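Local coordinates for transmembrane oligosaccharyl transferase (Archaeoglobus fulgidus, PDB 3WAJ), which is an archaeal membrane protein of the STT3/AglB oligosaccharyl transferase family, with a multi-helix transmembrane region of the GT-C class and a bound zinc ion, at residues A222-F233 with L246-F254. Sequence-based numbering, arbitrary orientation.
Sequences APIILAFMFFAF and LSLVAVVTF
F254 pushes the far end of its ring against A222, I225 and L226, three side chains from about one turn of the facing helix. CE1 of F254 lies 3.7 Å from CB of A222, CZ of F254 sits 3.9 Å from CB of I225, and CE2 reaches CD2 of L226. Further along, M229 bridges A250 and S247. Its SD rests 3.7 Å from CB of A250, and the bend at chi3 (59°) carries CE round to S247, 3.6 Å from its OG. L246, with CG anti to the backbone N (chi1 164°), brings CD2 against both CG of M229 and CB of A232. The edge of the F233 ring also meets S247, CZ to OG 3.6 Å. These are neighbouring antiparallel helices of the STT3 transmembrane region, joined by a short connection; the axes of the two segments run at 165°, 11.0 Å apart, so mostly side chains fill the gap. The hydroxyl of S247 is tied back to its own helix by a hydrogen bond to the carbonyl oxygen of R243. Farther out, helix 278-303 backs the same seam: F294 packs edge-to-face with F233 and also touches M229, while S287 meets A222 and L226.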
ATOM      1  N   ALA A 222      12.195 -18.254 -12.601  1.00 50.62           N
ATOM      2  CA  ALA A 222      13.159 -19.330 -12.864  1.00 50.06           C
ATOM      3  C   ALA A 222      12.560 -20.754 -12.764  1.00 48.43           C
ATOM      4  O   ALA A 222      12.718 -21.543 -13.699  1.00 46.73           O
ATOM      5  CB  ALA A 222      14.443 -19.176 -12.022  1.00 40.62           C
ATOM      6  N   PRO A 223      11.882 -21.089 -11.639  1.00 45.09           N
ATOM      7  CA  PRO A 223      11.174 -22.376 -11.566  1.00 38.54           C
ATOM      8  C   PRO A 223      10.181 -22.553 -12.711  1.00 44.52           C
ATOM      9  O   PRO A 223      10.039 -23.660 -13.236  1.00 54.47           O
ATOM     10  CB  PRO A 223      10.397 -22.279 -10.252  1.00 42.97           C
ATOM     11  CG  PRO A 223      11.151 -21.305  -9.423  1.00 44.11           C
ATOM     12  CD  PRO A 223      11.814 -20.347 -10.362  1.00 42.11           C
ATOM     13  N   ILE A 224       9.503 -21.473 -13.096  1.00 43.68           N
ATOM     14  CA  ILE A 224       8.524 -21.530 -14.185  1.00 42.94           C
ATOM     15  C   ILE A 224       9.144 -22.023 -15.494  1.00 44.57           C
ATOM     16  O   ILE A 224       8.679 -22.995 -16.078  1.00 46.89           O
ATOM     17  CB  ILE A 224       7.823 -20.167 -14.391  1.00 44.22           C
ATOM     18  CG1 ILE A 224       6.900 -19.855 -13.204  1.00 43.08           C
ATOM     19  CG2 ILE A 224       7.032 -20.144 -15.692  1.00 37.67           C
ATOM     20  CD1 ILE A 224       6.264 -18.477 -13.274  1.00 41.57           C
ATOM     21  N   ILE A 225      10.196 -21.348 -15.947  1.00 46.42           N
ATOM     22  CA  ILE A 225      10.930 -21.765 -17.137  1.00 44.06           C
ATOM     23  C   ILE A 225      11.499 -23.182 -17.012  1.00 50.43           C
ATOM     24  O   ILE A 225      11.526 -23.932 -17.985  1.00 54.00           O
ATOM     25  CB  ILE A 225      12.061 -20.773 -17.465  1.00 43.29           C
ATOM     26  CG1 ILE A 225      11.474 -19.392 -17.728  1.00 45.29           C
ATOM     27  CG2 ILE A 225      12.871 -21.248 -18.676  1.00 47.90           C
ATOM     28  CD1 ILE A 225      12.512 -18.326 -18.018  1.00 46.64           C
ATOM     29  N   LEU A 226      11.954 -23.551 -15.818  1.00 51.52           N
ATOM     30  CA  LEU A 226      12.488 -24.895 -15.618  1.00 47.70           C
ATOM     31  C   LEU A 226      11.386 -25.933 -15.773  1.00 47.85           C
ATOM     32  O   LEU A 226      11.639 -27.034 -16.250  1.00 52.38           O
ATOM     33  CB  LEU A 226      13.176 -25.027 -14.266  1.00 42.60           C
ATOM     34  CG  LEU A 226      14.536 -24.346 -14.167  1.00 45.21           C
ATOM     35  CD1 LEU A 226      15.023 -24.409 -12.728  1.00 45.53           C
ATOM     36  CD2 LEU A 226      15.546 -24.998 -15.110  1.00 45.86           C
ATOM     37  N   ALA A 227      10.161 -25.578 -15.392  1.00 44.85           N
ATOM     38  CA  ALA A 227       9.013 -26.448 -15.662  1.00 43.22           C
ATOM     39  C   ALA A 227       8.813 -26.674 -17.170  1.00 48.39           C
ATOM     40  O   ALA A 227       8.390 -27.760 -17.581  1.00 47.94           O
ATOM     41  CB  ALA A 227       7.742 -25.910 -15.007  1.00 38.19           C
ATOM     42  N   PHE A 228       9.128 -25.665 -17.986  1.00 48.90           N
ATOM     43  CA  PHE A 228       9.066 -25.818 -19.447  1.00 51.49           C
ATOM     44  C   PHE A 228       9.970 -26.954 -19.876  1.00 59.49           C
ATOM     45  O   PHE A 228       9.607 -27.755 -20.738  1.00 72.15           O
ATOM     46  CB  PHE A 228       9.516 -24.554 -20.203  1.00 49.12           C
ATOM     47  CG  PHE A 228       8.675 -23.329 -19.941  1.00 49.35           C
ATOM     48  CD1 PHE A 228       7.451 -23.413 -19.287  1.00 52.02           C
ATOM     49  CD2 PHE A 228       9.116 -22.088 -20.365  1.00 49.78           C
ATOM     50  CE1 PHE A 228       6.685 -22.270 -19.045  1.00 50.63           C
ATOM     51  CE2 PHE A 228       8.358 -20.942 -20.131  1.00 50.32           C
ATOM     52  CZ  PHE A 228       7.141 -21.034 -19.474  1.00 49.28           C
ATOM     53  N   MET A 229      11.161 -27.010 -19.289  1.00 56.56           N
ATOM     54  CA  MET A 229      12.129 -28.026 -19.666  1.00 55.53           C
ATOM     55  C   MET A 229      11.719 -29.377 -19.106  1.00 54.40           C
ATOM     56  O   MET A 229      11.776 -30.387 -19.808  1.00 55.41           O
ATOM     57  CB  MET A 229      13.539 -27.637 -19.221  1.00 54.01           C
ATOM     58  CG  MET A 229      13.980 -26.304 -19.794  1.00 54.26           C
ATOM     59  SD  MET A 229      15.572 -25.765 -19.160  1.00 65.47           S
ATOM     60  CE  MET A 229      16.597 -27.142 -19.683  1.00 43.31           C
ATOM     61  N   PHE A 230      11.294 -29.384 -17.849  1.00 49.11           N
ATOM     62  CA  PHE A 230      10.815 -30.609 -17.221  1.00 52.19           C
ATOM     63  C   PHE A 230       9.818 -31.317 -18.146  1.00 55.22           C
ATOM     64  O   PHE A 230      10.044 -32.452 -18.559  1.00 58.73           O
ATOM     65  CB  PHE A 230      10.165 -30.300 -15.875  1.00 47.79           C
ATOM     66  CG  PHE A 230       9.614 -31.510 -15.179  1.00 45.25           C
ATOM     67  CD1 PHE A 230      10.443 -32.328 -14.424  1.00 46.84           C
ATOM     68  CD2 PHE A 230       8.267 -31.835 -15.279  1.00 43.47           C
ATOM     69  CE1 PHE A 230       9.936 -33.457 -13.771  1.00 49.14           C
ATOM     70  CE2 PHE A 230       7.752 -32.965 -14.632  1.00 45.60           C
ATOM     71  CZ  PHE A 230       8.586 -33.772 -13.878  1.00 47.48           C
ATOM     72  N   PHE A 231       8.747 -30.617 -18.512  1.00 58.70           N
ATOM     73  CA  PHE A 231       7.684 -31.198 -19.334  1.00 57.39           C
ATOM     74  C   PHE A 231       8.089 -31.516 -20.779  1.00 55.28           C
ATOM     75  O   PHE A 231       7.653 -32.525 -21.324  1.00 60.69           O
ATOM     76  CB  PHE A 231       6.400 -30.348 -19.260  1.00 57.93           C
ATOM     77  CG  PHE A 231       5.660 -30.491 -17.948  1.00 58.57           C
ATOM     78  CD1 PHE A 231       5.121 -31.719 -17.568  1.00 58.83           C
ATOM     79  CD2 PHE A 231       5.515 -29.409 -17.088  1.00 56.12           C
ATOM     80  CE1 PHE A 231       4.447 -31.856 -16.347  1.00 59.87           C
ATOM     81  CE2 PHE A 231       4.841 -29.544 -15.868  1.00 52.22           C
ATOM     82  CZ  PHE A 231       4.307 -30.762 -15.501  1.00 51.71           C
ATOM     83  N   ALA A 232       8.924 -30.677 -21.391  1.00 51.64           N
ATOM     84  CA  ALA A 232       9.476 -30.989 -22.719  1.00 50.77           C
ATOM     85  C   ALA A 232      10.302 -32.283 -22.710  1.00 53.70           C
ATOM     86  O   ALA A 232      10.484 -32.927 -23.744  1.00 58.93           O
ATOM     87  CB  ALA A 232      10.301 -29.835 -23.258  1.00 42.04           C
ATOM     88  N   PHE A 233      10.805 -32.649 -21.538  1.00 53.16           N
ATOM     89  CA  PHE A 233      11.565 -33.881 -21.397  1.00 55.07           C
ATOM     90  C   PHE A 233      10.664 -35.076 -21.065  1.00 57.94           C
ATOM     91  O   PHE A 233      10.642 -36.044 -21.825  1.00 56.81           O
ATOM     92  CB  PHE A 233      12.722 -33.712 -20.389  1.00 47.73           C
ATOM     93  CG  PHE A 233      13.959 -33.047 -20.978  1.00 47.27           C
ATOM     94  CD1 PHE A 233      15.146 -33.754 -21.118  1.00 46.30           C
ATOM     95  CD2 PHE A 233      13.929 -31.717 -21.397  1.00 46.30           C
ATOM     96  CE1 PHE A 233      16.292 -33.153 -21.662  1.00 47.45           C
ATOM     97  CE2 PHE A 233      15.072 -31.099 -21.949  1.00 42.59           C
ATOM     98  CZ  PHE A 233      16.249 -31.814 -22.079  1.00 48.44           C
ATOM     99  N   LEU A 246      17.193 -26.096 -26.432  1.00 64.02           N
ATOM    100  CA  LEU A 246      16.272 -25.571 -25.417  1.00 59.73           C
ATOM    101  C   LEU A 246      17.022 -25.420 -24.100  1.00 61.36           C
ATOM    102  O   LEU A 246      16.874 -24.422 -23.393  1.00 62.70           O
ATOM    103  CB  LEU A 246      15.075 -26.505 -25.219  1.00 57.34           C
ATOM    104  CG  LEU A 246      14.260 -26.270 -23.944  1.00 60.77           C
ATOM    105  CD1 LEU A 246      13.549 -24.931 -24.023  1.00 69.71           C
ATOM    106  CD2 LEU A 246      13.263 -27.379 -23.687  1.00 59.57           C
ATOM    107  N   SER A 247      17.845 -26.419 -23.799  1.00 59.25           N
ATOM    108  CA  SER A 247      18.651 -26.436 -22.592  1.00 60.73           C
ATOM    109  C   SER A 247      19.806 -25.439 -22.640  1.00 65.34           C
ATOM    110  O   SER A 247      20.044 -24.718 -21.664  1.00 67.80           O
ATOM    111  CB  SER A 247      19.194 -27.842 -22.348  1.00 58.12           C
ATOM    112  OG  SER A 247      18.157 -28.792 -22.450  1.00 64.52           O
ATOM    113  N   LEU A 248      20.528 -25.409 -23.761  1.00 66.98           N
ATOM    114  CA  LEU A 248      21.690 -24.525 -23.906  1.00 68.19           C
ATOM    115  C   LEU A 248      21.283 -23.047 -23.775  1.00 64.28           C
ATOM    116  O   LEU A 248      21.941 -22.262 -23.078  1.00 60.60           O
ATOM    117  CB  LEU A 248      22.445 -24.795 -25.221  1.00 69.25           C
ATOM    118  CG  LEU A 248      23.434 -25.971 -25.229  1.00 71.50           C
ATOM    119  CD1 LEU A 248      23.983 -26.262 -26.639  1.00 66.70           C
ATOM    120  CD2 LEU A 248      24.580 -25.730 -24.242  1.00 69.19           C
ATOM    121  N   VAL A 249      20.181 -22.689 -24.429  1.00 55.45           N
ATOM    122  CA  VAL A 249      19.603 -21.362 -24.309  1.00 55.91           C
ATOM    123  C   VAL A 249      19.319 -21.000 -22.849  1.00 59.78           C
ATOM    124  O   VAL A 249      19.631 -19.889 -22.393  1.00 59.41           O
ATOM    125  CB  VAL A 249      18.307 -21.275 -25.121  1.00 56.91           C
ATOM    126  CG1 VAL A 249      17.484 -20.049 -24.716  1.00 57.83           C
ATOM    127  CG2 VAL A 249      18.631 -21.237 -26.591  1.00 57.14           C
ATOM    128  N   ALA A 250      18.725 -21.948 -22.125  1.00 55.18           N
ATOM    129  CA  ALA A 250      18.425 -21.750 -20.715  1.00 48.12           C
ATOM    130  C   ALA A 250      19.723 -21.555 -19.935  1.00 47.24           C
ATOM    131  O   ALA A 250      19.788 -20.704 -19.054  1.00 50.13           O
ATOM    132  CB  ALA A 250      17.621 -22.913 -20.168  1.00 43.94           C
ATOM    133  N   VAL A 251      20.754 -22.336 -20.263  1.00 47.35           N
ATOM    134  CA  VAL A 251      22.055 -22.170 -19.619  1.00 48.98           C
ATOM    135  C   VAL A 251      22.546 -20.728 -19.761  1.00 57.69           C
ATOM    136  O   VAL A 251      22.918 -20.100 -18.772  1.00 60.59           O
ATOM    137  CB  VAL A 251      23.111 -23.159 -20.155  1.00 47.95           C
ATOM    138  CG1 VAL A 251      24.506 -22.718 -19.741  1.00 36.53           C
ATOM    139  CG2 VAL A 251      22.836 -24.576 -19.638  1.00 51.90           C
ATOM    140  N   VAL A 252      22.508 -20.201 -20.983  1.00 61.17           N
ATOM    141  CA  VAL A 252      22.953 -18.834 -21.252  1.00 59.50           C
ATOM    142  C   VAL A 252      22.070 -17.812 -20.538  1.00 59.92           C
ATOM    143  O   VAL A 252      22.574 -16.934 -19.823  1.00 57.48           O
ATOM    144  CB  VAL A 252      23.009 -18.531 -22.774  1.00 50.57           C
ATOM    145  CG1 VAL A 252      23.377 -17.064 -23.034  1.00 48.46           C
ATOM    146  CG2 VAL A 252      24.009 -19.455 -23.464  1.00 45.20           C
ATOM    147  N   THR A 253      20.758 -17.943 -20.730  1.00 59.03           N
ATOM    148  CA  THR A 253      19.762 -17.062 -20.109  1.00 59.27           C
ATOM    149  C   THR A 253      19.932 -16.950 -18.581  1.00 58.53           C
ATOM    150  O   THR A 253      20.065 -15.847 -18.021  1.00 56.65           O
ATOM    151  CB  THR A 253      18.341 -17.563 -20.419  1.00 56.35           C
ATOM    152  OG1 THR A 253      18.141 -17.604 -21.838  1.00 57.27           O
ATOM    153  CG2 THR A 253      17.292 -16.666 -19.789  1.00 56.54           C
ATOM    154  N   PHE A 254      19.928 -18.095 -17.914  1.00 54.21           N
ATOM    155  CA  PHE A 254      20.098 -18.120 -16.469  1.00 58.41           C
ATOM    156  C   PHE A 254      21.478 -17.615 -16.060  1.00 58.36           C
ATOM    157  O   PHE A 254      21.606 -16.933 -15.050  1.00 59.65           O
ATOM    158  CB  PHE A 254      19.810 -19.524 -15.918  1.00 55.35           C
ATOM    159  CG  PHE A 254      18.347 -19.864 -15.892  1.00 56.83           C
ATOM    160  CD1 PHE A 254      17.426 -18.966 -15.355  1.00 53.66           C
ATOM    161  CD2 PHE A 254      17.885 -21.068 -16.410  1.00 57.17           C
ATOM    162  CE1 PHE A 254      16.066 -19.267 -15.320  1.00 56.68           C
ATOM    163  CE2 PHE A 254      16.520 -21.380 -16.386  1.00 57.30           C
ATOM    164  CZ  PHE A 254      15.612 -20.477 -15.837  1.00 60.11           C
TER